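Possible transcriptional regulator, ArsR family protein (Rhodococcus sp., PDB 2OQG) probably binds DNA through a winged helix-turn-helix domain and regulates transcription. Local coordinates at the interface of chains A and B. Sequence-based numbering; all coordinates share one arbitrary frame. Chains: chain A/B, Possible transcriptional regulator, ArsR family protein.

The interface of chains A and B. Residues chain A 18, 24; chain B 8, 11-12, 15, 89, 92.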
loop_
_atom_site.group_PDB
_atom_site.type_symbol
_atom_site.label_atom_id
_atom_site.label_comp_id
_atom_site.label_asym_id
_atom_site.label_seq_id
_atom_site.Cartn_x
_atom_site.Cartn_y
_atom_site.Cartn_z
ATOM N N LEU A 18 18.220 6.763 15.308
ATOM C CA LEU A 18 17.749 8.132 15.573
ATOM C C LEU A 18 18.947 9.081 15.931
ATOM O O LEU A 18 18.739 10.237 16.262
ATOM C CB LEU A 18 16.760 8.083 16.731
ATOM C CG LEU A 18 15.464 7.324 16.442
ATOM C CD1 LEU A 18 14.429 7.503 17.577
ATOM C CD2 LEU A 18 14.840 7.790 15.112
ATOM N N TRP A 24 16.736 11.416 10.392
ATOM C CA TRP A 24 15.552 12.213 10.772
ATOM C C TRP A 24 14.939 12.910 9.566
ATOM O O TRP A 24 13.715 13.028 9.468
ATOM C CB TRP A 24 15.889 13.240 11.856
ATOM C CG TRP A 24 15.863 12.613 13.261
ATOM C CD1 TRP A 24 16.945 12.317 14.067
ATOM C CD2 TRP A 24 14.695 12.198 13.987
ATOM N NE1 TRP A 24 16.519 11.739 15.236
ATOM C CE2 TRP A 24 15.140 11.685 15.239
ATOM C CE3 TRP A 24 13.331 12.192 13.693
ATOM C CZ2 TRP A 24 14.255 11.147 16.190
ATOM C CZ3 TRP A 24 12.444 11.707 14.644
ATOM C CH2 TRP A 24 12.908 11.197 15.891
ATOM N N TYR B 8 15.649 18.603 15.458
ATOM C CA TYR B 8 16.247 17.334 14.989
ATOM C C TYR B 8 17.718 17.199 15.314
ATOM O O TYR B 8 18.169 16.121 15.661
ATOM C CB TYR B 8 15.948 17.048 13.516
ATOM C CG TYR B 8 14.459 16.924 13.288
ATOM C CD1 TYR B 8 13.759 15.820 13.745
ATOM C CD2 TYR B 8 13.737 17.958 12.702
ATOM C CE1 TYR B 8 12.392 15.705 13.570
ATOM C CE2 TYR B 8 12.374 17.860 12.519
ATOM C CZ TYR B 8 11.705 16.735 12.968
ATOM O OH TYR B 8 10.347 16.616 12.786
ATOM N N LEU B 11 17.524 16.156 18.961
ATOM C CA LEU B 11 17.154 14.719 19.047
ATOM C C LEU B 11 18.297 13.866 18.680
ATOM O O LEU B 11 18.608 12.909 19.385
ATOM C CB LEU B 11 15.973 14.330 18.166
ATOM C CG LEU B 11 14.647 14.909 18.595
ATOM C CD1 LEU B 11 13.670 14.759 17.454
ATOM C CD2 LEU B 11 14.220 14.126 19.802
ATOM N N ALA B 12 18.951 14.195 17.573
ATOM C CA ALA B 12 20.059 13.322 17.140
ATOM C C ALA B 12 21.150 13.270 18.217
ATOM O O ALA B 12 21.744 12.219 18.464
ATOM C CB ALA B 12 20.602 13.839 15.838
ATOM N N PHE B 15 20.032 10.895 21.139
ATOM C CA PHE B 15 20.140 9.453 20.806
ATOM C C PHE B 15 21.542 9.020 20.561
ATOM O O PHE B 15 21.886 7.888 20.897
ATOM C CB PHE B 15 19.191 9.082 19.692
ATOM C CG PHE B 15 17.788 9.114 20.162
ATOM C CD1 PHE B 15 17.292 8.148 21.050
ATOM C CD2 PHE B 15 16.981 10.193 19.840
ATOM C CE1 PHE B 15 15.920 8.252 21.564
ATOM C CE2 PHE B 15 15.617 10.254 20.304
ATOM C CZ PHE B 15 15.146 9.279 21.197
ATOM N N LEU B 89 8.929 12.958 20.658
ATOM C CA LEU B 89 8.679 11.716 19.895
ATOM C C LEU B 89 7.204 11.343 19.894
ATOM O O LEU B 89 6.696 10.738 18.937
ATOM C CB LEU B 89 9.496 10.572 20.453
ATOM C CG LEU B 89 10.811 10.386 19.712
ATOM C CD1 LEU B 89 11.749 11.541 19.891
ATOM C CD2 LEU B 89 11.406 9.181 20.288
ATOM N N ILE B 92 5.522 13.518 17.178
ATOM C CA ILE B 92 5.862 13.062 15.839
ATOM C C ILE B 92 5.140 11.729 15.578
ATOM O O ILE B 92 4.460 11.554 14.555
ATOM C CB ILE B 92 7.379 12.895 15.729
ATOM C CG1 ILE B 92 8.079 14.252 15.802
ATOM C CG2 ILE B 92 7.677 12.204 14.455
ATOM C CD1 ILE B 92 9.588 14.178 15.881
#
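The indole of A:Trp24 lies across helix 7-18 of chain B, and B:Tyr8 and B:Leu11 share one of its faces. B:Tyr8 leans over this face with its ring turned about 40° from the indole plane; CD1 sits above the rim and CE1 comes within 3.6 Å of A:Trp24 CE3. One helical turn further on, the methyl CD1 of B:Leu11 lies over the six-membered ring, 4.0 Å from its centroid, in a CH-pi contact. The far rim of the indole reaches helix 79-108 of chain B, where B:Ile92 CD1 stands 4.0 Å from A:Trp24 CZ3 and B:Leu89 CD1 approaches CH2. Alongside, A:Leu18 runs parallel to B:Phe15, its CB 3.7 Å from B:Phe15 CG and its CD1 methyl over the centre of the phenyl ring. Beside B:Phe15, CA of B:Ala12 lies 3.5 Å from the carbonyl O of A:Leu18.

That carbonyl O accepts a hydrogen bond from A:Trp24 NE1 at 2.9 Å, bent to 141° at the hydrogen and tilted from the carbonyl plane, which probably helps fix the rotation of the indole. With CG anti to its carbonyl carbon (chi1 -65°) and CD1 anti to CA, A:Leu18 sends CD2 to the indole face opposite B:Tyr8; the indole is thus held between a methyl of its own chain and chain B. An alanine in place of A:Trp24 would probably open a gap between the chains, leaving B:Tyr8 and B:Leu11 without the surface they pack on. Repeated by two-fold symmetry, this apolar patch joins helices 7-18 and 79-108 of one subunit to helix 21-32 and the turn before it in the other, probably helping to space the winged helix-turn-helix domains of an ArsR-type dimer.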